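Pectate lyase (PDB 5AMV) cleaves the alpha-1,4-linked polygalacturonate of pectin by calcium-dependent beta-elimination, releasing oligosaccharides with an unsaturated galacturonate at the non-reducing end. Local coordinates at residues 249-260 with 279-288. Residues are numbered along the deposited sequence; the frame is centred on the assembly and turned at random.
Sequences SIFGSSDSKTSD and RAPRVRFGQV. With ADA (alpha-D-galactopyranuronic acid), chain B.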
ATOM      1  N   SER A 249       0.797   1.683  -4.326  1.00  7.70           N
ATOM      2  CA  SER A 249       1.260   0.323  -4.145  1.00  7.69           C
ATOM      3  C   SER A 249       2.586   0.150  -4.858  1.00  9.03           C
ATOM      4  O   SER A 249       2.616   0.091  -6.088  1.00  8.96           O
ATOM      5  CB  SER A 249       0.232  -0.673  -4.723  1.00  7.79           C
ATOM      6  OG  SER A 249      -1.023  -0.566  -4.039  1.00  6.96           O
ATOM      7  N   ILE A 250       3.673   0.058  -4.090  1.00  9.05           N
ATOM      8  CA  ILE A 250       4.991  -0.193  -4.702  1.00  9.41           C
ATOM      9  C   ILE A 250       5.430  -1.607  -4.316  1.00  8.69           C
ATOM     10  O   ILE A 250       5.541  -1.941  -3.099  1.00  8.48           O
ATOM     11  CB  ILE A 250       6.089   0.918  -4.358  1.00  9.80           C
ATOM     12  CG1 ILE A 250       7.435   0.557  -5.028  1.00 15.08           C
ATOM     13  CG2 ILE A 250       6.313   1.045  -2.919  1.00 15.18           C
ATOM     14  CD1 ILE A 250       8.381   1.784  -5.291  1.00 21.85           C
ATOM     15  N   PHE A 251       5.745  -2.403  -5.332  1.00  8.35           N
ATOM     16  CA  PHE A 251       6.157  -3.810  -5.102  1.00  8.05           C
ATOM     17  C   PHE A 251       7.581  -3.936  -5.609  1.00  8.74           C
ATOM     18  O   PHE A 251       7.805  -3.858  -6.821  1.00  9.18           O
ATOM     19  CB  PHE A 251       5.257  -4.820  -5.853  1.00  8.18           C
ATOM     20  CG  PHE A 251       3.772  -4.704  -5.554  1.00  7.24           C
ATOM     21  CD1 PHE A 251       3.314  -4.171  -4.366  1.00  4.82           C
ATOM     22  CD2 PHE A 251       2.830  -5.171  -6.496  1.00  5.59           C
ATOM     23  CE1 PHE A 251       1.955  -4.106  -4.101  1.00  5.48           C
ATOM     24  CE2 PHE A 251       1.442  -5.133  -6.217  1.00  6.29           C
ATOM     25  CZ  PHE A 251       1.009  -4.578  -5.028  1.00  5.63           C
ATOM     26  N   GLY A 252       8.534  -4.055  -4.676  1.00  8.91           N
ATOM     27  CA  GLY A 252       9.959  -4.081  -5.026  1.00 10.85           C
ATOM     28  C   GLY A 252      10.497  -2.684  -4.856  1.00 11.81           C
ATOM     29  O   GLY A 252      10.215  -1.799  -5.684  1.00 12.94           O
ATOM     30  N   SER A 253      11.285  -2.491  -3.804  1.00 11.88           N
ATOM     31  CA  SER A 253      11.691  -1.144  -3.355  1.00 13.64           C
ATOM     32  C   SER A 253      12.953  -0.628  -4.049  1.00 13.86           C
ATOM     33  O   SER A 253      13.282   0.565  -3.937  1.00 14.24           O
ATOM     34  CB  SER A 253      11.972  -1.205  -1.852  1.00 14.87           C
ATOM     35  OG  SER A 253      13.051  -2.117  -1.650  1.00 19.29           O
ATOM     36  N   SER A 254      13.676  -1.483  -4.773  1.00 14.60           N
ATOM     37  CA  SER A 254      14.968  -1.049  -5.346  1.00 15.85           C
ATOM     38  C   SER A 254      15.454  -1.854  -6.549  1.00 15.73           C
ATOM     39  O   SER A 254      15.330  -3.078  -6.572  1.00 15.55           O
ATOM     40  CB  SER A 254      16.035  -1.114  -4.234  1.00 16.23           C
ATOM     41  OG  SER A 254      17.296  -0.731  -4.752  1.00 20.33           O
ATOM     42  N   ASP A 255      16.002  -1.163  -7.544  1.00 16.59           N
ATOM     43  CA  ASP A 255      16.629  -1.812  -8.691  1.00 17.75           C
ATOM     44  C   ASP A 255      17.800  -2.724  -8.247  1.00 17.83           C
ATOM     45  O   ASP A 255      18.079  -3.728  -8.883  1.00 17.09           O
ATOM     46  CB  ASP A 255      17.145  -0.753  -9.668  1.00 17.76           C
ATOM     47  CG  ASP A 255      16.025  -0.101 -10.484  1.00 18.84           C
ATOM     48  OD1 ASP A 255      14.826  -0.387 -10.237  1.00 17.47           O
ATOM     49  OD2 ASP A 255      16.349   0.668 -11.409  1.00 22.84           O
ATOM     50  N   SER A 256      18.453  -2.359  -7.144  1.00 18.88           N
ATOM     51  CA  SER A 256      19.591  -3.099  -6.606  0.50 19.64           C
ATOM     52  C   SER A 256      19.192  -4.369  -5.861  1.00 20.14           C
ATOM     53  O   SER A 256      20.019  -5.248  -5.633  1.00 20.63           O
ATOM     54  CB  SER A 256      20.412  -2.196  -5.679  0.50 19.69           C
ATOM     55  OG  SER A 256      21.146  -1.249  -6.424  0.50 20.95           O
ATOM     56  N   LYS A 257      17.921  -4.482  -5.491  1.00 19.18           N
ATOM     57  CA  LYS A 257      17.462  -5.669  -4.775  1.00 18.81           C
ATOM     58  C   LYS A 257      17.146  -6.826  -5.727  1.00 19.42           C
ATOM     59  O   LYS A 257      15.991  -7.212  -5.864  1.00 19.23           O
ATOM     60  CB  LYS A 257      16.264  -5.310  -3.872  1.00 18.99           C
ATOM     61  CG  LYS A 257      15.990  -6.295  -2.724  1.00 21.42           C
ATOM     62  CD  LYS A 257      16.847  -5.949  -1.511  1.00 27.89           C
ATOM     63  CE  LYS A 257      16.706  -7.001  -0.422  1.00 30.01           C
ATOM     64  NZ  LYS A 257      17.481  -6.628   0.797  1.00 32.86           N
ATOM     65  N   THR A 258      18.186  -7.412  -6.355  1.00 18.62           N
ATOM     66  CA  THR A 258      17.994  -8.468  -7.356  1.00 18.25           C
ATOM     67  C   THR A 258      17.508  -9.769  -6.730  1.00 17.20           C
ATOM     68  O   THR A 258      16.981 -10.639  -7.425  1.00 17.16           O
ATOM     69  CB  THR A 258      19.271  -8.712  -8.179  1.00 18.48           C
ATOM     70  OG1 THR A 258      20.361  -8.973  -7.276  1.00 20.62           O
ATOM     71  CG2 THR A 258      19.588  -7.466  -9.026  1.00 18.93           C
ATOM     72  N   SER A 259      17.673  -9.894  -5.408  1.00 16.20           N
ATOM     73  CA  SER A 259      17.106 -11.027  -4.682  1.00 16.34           C
ATOM     74  C   SER A 259      15.557 -11.042  -4.736  1.00 15.52           C
ATOM     75  O   SER A 259      14.932 -12.076  -4.454  1.00 15.91           O
ATOM     76  CB  SER A 259      17.619 -11.037  -3.231  1.00 16.00           C
ATOM     77  OG  SER A 259      17.241  -9.857  -2.529  1.00 17.13           O
ATOM     78  N   ASP A 260      14.942  -9.907  -5.128  1.00 13.98           N
ATOM     79  CA  ASP A 260      13.493  -9.864  -5.417  1.00 13.40           C
ATOM     80  C   ASP A 260      13.090 -10.638  -6.672  1.00 13.26           C
ATOM     81  O   ASP A 260      11.922 -10.986  -6.848  1.00 13.94           O
ATOM     82  CB  ASP A 260      12.966  -8.435  -5.511  1.00 12.86           C
ATOM     83  CG  ASP A 260      12.775  -7.775  -4.152  1.00 12.60           C
ATOM     84  OD1 ASP A 260      12.791  -8.482  -3.099  1.00 13.39           O
ATOM     85  OD2 ASP A 260      12.613  -6.532  -4.133  1.00 11.97           O
ATOM     86  N   ARG A 279       1.538   4.655  -9.144  1.00  7.42           N
ATOM     87  CA  ARG A 279       1.927   3.374  -8.512  1.00  6.52           C
ATOM     88  C   ARG A 279       0.741   2.505  -8.163  1.00  7.26           C
ATOM     89  O   ARG A 279       0.449   2.273  -6.995  1.00  7.62           O
ATOM     90  CB  ARG A 279       2.846   3.575  -7.275  1.00  6.42           C
ATOM     91  CG  ARG A 279       4.020   4.497  -7.602  1.00  8.90           C
ATOM     92  CD  ARG A 279       4.939   4.670  -6.415  1.00 14.06           C
ATOM     93  NE  ARG A 279       6.124   5.439  -6.769  1.00 14.59           N
ATOM     94  CZ  ARG A 279       7.155   5.669  -5.947  1.00 19.48           C
ATOM     95  NH1 ARG A 279       7.143   5.206  -4.692  1.00 17.89           N
ATOM     96  NH2 ARG A 279       8.205   6.356  -6.379  1.00 17.88           N
ATOM     97  N   ALA A 280       0.041   2.037  -9.188  1.00  7.27           N
ATOM     98  CA  ALA A 280      -1.128   1.229  -8.925  1.00  7.95           C
ATOM     99  C   ALA A 280      -1.215  -0.088  -9.674  1.00  6.26           C
ATOM    100  O   ALA A 280      -2.216  -0.349 -10.351  1.00  6.71           O
ATOM    101  CB  ALA A 280      -2.409   2.056  -9.136  1.00  8.31           C
ATOM    102  N   PRO A 281      -0.161  -0.949  -9.586  1.00  6.93           N
ATOM    103  CA  PRO A 281       1.035  -0.822  -8.764  1.00  5.96           C
ATOM    104  C   PRO A 281       2.257  -0.368  -9.595  1.00  6.76           C
ATOM    105  O   PRO A 281       2.227  -0.464 -10.836  1.00  8.12           O
ATOM    106  CB  PRO A 281       1.287  -2.270  -8.320  1.00  6.61           C
ATOM    107  CG  PRO A 281       0.909  -3.060  -9.528  1.00  7.55           C
ATOM    108  CD  PRO A 281      -0.251  -2.292 -10.210  1.00  6.33           C
ATOM    109  N   ARG A 282       3.319   0.036  -8.906  1.00  7.16           N
ATOM    110  CA  ARG A 282       4.650   0.148  -9.541  1.00  7.15           C
ATOM    111  C   ARG A 282       5.432  -1.095  -9.164  1.00  7.09           C
ATOM    112  O   ARG A 282       5.551  -1.390  -7.976  1.00  8.23           O
ATOM    113  CB  ARG A 282       5.404   1.359  -9.010  1.00  6.54           C
ATOM    114  CG  ARG A 282       6.689   1.681  -9.777  1.00  9.36           C
ATOM    115  CD  ARG A 282       7.721   2.278  -8.845  1.00 10.15           C
ATOM    116  NE  ARG A 282       8.824   2.901  -9.558  1.00 11.41           N
ATOM    117  CZ  ARG A 282       9.871   2.234 -10.072  1.00 12.00           C
ATOM    118  NH1 ARG A 282       9.957   0.912  -9.978  1.00 10.58           N
ATOM    119  NH2 ARG A 282      10.863   2.897 -10.680  1.00 11.75           N
ATOM    120  N   VAL A 283       5.965  -1.832 -10.147  1.00  7.94           N
ATOM    121  CA  VAL A 283       6.556  -3.138  -9.869  1.00  8.10           C
ATOM    122  C   VAL A 283       8.007  -3.188 -10.316  1.00  8.29           C
ATOM    123  O   VAL A 283       8.340  -2.691 -11.376  1.00  9.60           O
ATOM    124  CB  VAL A 283       5.772  -4.252 -10.640  1.00  8.36           C
ATOM    125  CG1 VAL A 283       6.389  -5.667 -10.436  1.00  9.51           C
ATOM    126  CG2 VAL A 283       4.266  -4.271 -10.196  1.00  7.46           C
ATOM    127  N   ARG A 284       8.855  -3.756  -9.473  1.00  9.00           N
ATOM    128  CA  ARG A 284      10.158  -4.261  -9.920  1.00  9.32           C
ATOM    129  C   ARG A 284      10.132  -5.778  -9.747  1.00  9.96           C
ATOM    130  O   ARG A 284       9.580  -6.270  -8.768  1.00  9.68           O
ATOM    131  CB  ARG A 284      11.299  -3.663  -9.100  1.00  9.54           C
ATOM    132  CG  ARG A 284      11.496  -2.170  -9.236  1.00 12.17           C
ATOM    133  CD  ARG A 284      12.489  -1.732  -8.155  1.00 11.10           C
ATOM    134  NE  ARG A 284      12.883  -0.332  -8.306  1.00 14.01           N
ATOM    135  CZ  ARG A 284      12.297   0.686  -7.686  1.00 11.15           C
ATOM    136  NH1 ARG A 284      11.291   0.495  -6.830  1.00 12.47           N
ATOM    137  NH2 ARG A 284      12.745   1.919  -7.891  1.00 16.37           N
ATOM    138  N   PHE A 285      10.697  -6.500 -10.722  1.00 10.00           N
ATOM    139  CA  PHE A 285      10.978  -7.956 -10.590  1.00  9.91           C
ATOM    140  C   PHE A 285       9.819  -8.923 -10.593  1.00  9.80           C
ATOM    141  O   PHE A 285       9.906  -9.992 -11.197  1.00 11.64           O
ATOM    142  CB  PHE A 285      11.880  -8.260  -9.371  1.00 10.12           C
ATOM    143  CG  PHE A 285      13.242  -7.599  -9.462  1.00 10.35           C
ATOM    144  CD1 PHE A 285      14.192  -8.063 -10.385  1.00 10.90           C
ATOM    145  CD2 PHE A 285      13.547  -6.484  -8.678  1.00 11.26           C
ATOM    146  CE1 PHE A 285      15.453  -7.419 -10.503  1.00 13.28           C
ATOM    147  CE2 PHE A 285      14.807  -5.821  -8.786  1.00 14.44           C
ATOM    148  CZ  PHE A 285      15.766  -6.316  -9.718  1.00 12.12           C
ATOM    149  N   GLY A 286       8.725  -8.588  -9.915  1.00  9.95           N
ATOM    150  CA  GLY A 286       7.738  -9.590  -9.635  1.00  8.87           C
ATOM    151  C   GLY A 286       6.816 -10.010 -10.754  1.00  8.21           C
ATOM    152  O   GLY A 286       6.525  -9.252 -11.694  1.00  9.13           O
ATOM    153  N   GLN A 287       6.352 -11.248 -10.621  1.00  8.16           N
ATOM    154  CA  GLN A 287       5.287 -11.798 -11.457  1.00  8.33           C
ATOM    155  C   GLN A 287       3.973 -11.396 -10.813  1.00  8.64           C
ATOM    156  O   GLN A 287       3.492 -12.067  -9.886  1.00  7.61           O
ATOM    157  CB  GLN A 287       5.430 -13.325 -11.510  1.00  9.91           C
ATOM    158  CG  GLN A 287       6.665 -13.768 -12.322  1.00 10.85           C
ATOM    159  CD  GLN A 287       6.889 -15.282 -12.230  1.00 11.42           C
ATOM    160  OE1 GLN A 287       5.990 -16.038 -11.843  1.00  9.76           O
ATOM    161  NE2 GLN A 287       8.084 -15.737 -12.665  1.00 11.37           N
ATOM    162  N   VAL A 288       3.409 -10.280 -11.323  1.00  7.12           N
ATOM    163  CA  VAL A 288       2.251  -9.661 -10.670  1.00  6.69           C
ATOM    164  C   VAL A 288       1.069  -9.789 -11.606  1.00  6.98           C
ATOM    165  O   VAL A 288       1.096  -9.273 -12.725  1.00  8.01           O
ATOM    166  CB  VAL A 288       2.551  -8.206 -10.313  1.00  6.59           C
ATOM    167  CG1 VAL A 288       1.324  -7.562  -9.625  1.00  6.01           C
ATOM    168  CG2 VAL A 288       3.792  -8.121  -9.435  1.00  8.34           C
TER
HETATM  169  C1  ADA B   3       8.539   9.449  -8.172  1.00 20.85           C
HETATM  170  C2  ADA B   3       9.758   9.721  -7.274  1.00 21.06           C
HETATM  171  C3  ADA B   3      11.055   9.455  -8.043  1.00 21.29           C
HETATM  172  C4  ADA B   3      11.093   8.033  -8.578  1.00 19.05           C
HETATM  173  C5  ADA B   3       9.873   7.807  -9.464  1.00 17.89           C
HETATM  174  C6  ADA B   3       9.801   6.327  -9.767  1.00 16.45           C
HETATM  175  O2  ADA B   3       9.743  11.118  -6.944  1.00 24.83           O
HETATM  176  O3  ADA B   3      12.182   9.625  -7.172  1.00 21.79           O
HETATM  177  O4  ADA B   3      11.017   7.133  -7.454  1.00 19.44           O
HETATM  178  O5  ADA B   3       8.643   8.152  -8.763  1.00 21.48           O
HETATM  179  O6B ADA B   3       8.748   5.722  -9.425  1.00 13.90           O
HETATM  180  O6A ADA B   3      10.784   5.732 -10.317  1.00 16.00           O
HETATM  181  O   HOH W   1       8.439  -0.922  -7.851  1.00 11.82           O
HETATM  182  O   HOH W   2      12.673   0.371 -11.686  1.00 13.79           O
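The guanidinium of R284 is sandwiched between the backbone of S253 and S254 on one face and the guanidinium of R282 on the other, R282 NH1 standing 3.3 Å above its plane. The contact joins neighbouring coils of the right-handed parallel beta-helix of polysaccharide lyase family 1, at the substrate cleft. Strands 247-251 and 282-283 run parallel, joined by backbone hydrogen bonds from F251 N to R282 O (2.8 Å) and from R284 N to F251 O. Beyond them, the extended R284 chain reaches back to the loop that follows the first strand: NH1 donates to G252 O (2.8 Å) and NE forms a salt bridge with D255 OD1 (2.7 Å), both acceptors near the guanidinium plane, which fixes its rotation. The carboxylate is turned 67° from that plane and met on its anti side. Through water 2, D255 OD1 also reaches R282 NH1, so one oxygen ties both guanidiniums together, probably easing their closeness. On the cleft side, with CG1 anti to the backbone N (chi1 179°), I250 runs side by side with R282 and brings CD1 over a face of the R279 guanidinium. R279, the inferred active-site residue, donates through NH2 to the galacturonate ring oxygen O5, while R282 NE and NH2 each take one carboxylate oxygen, O6B and O6A. F339 adds a cation-pi contact to R282. On the other side of the strands, P281, after a cis peptide, sets CB over the F251 ring, with V288 CG1 at the ring edge. F285 pushes its ring into the type I turn S254-K257 and the following 3-10 segment, S254 O and D255 O at its edge and K257 O oblique, 3.4 Å from CE2.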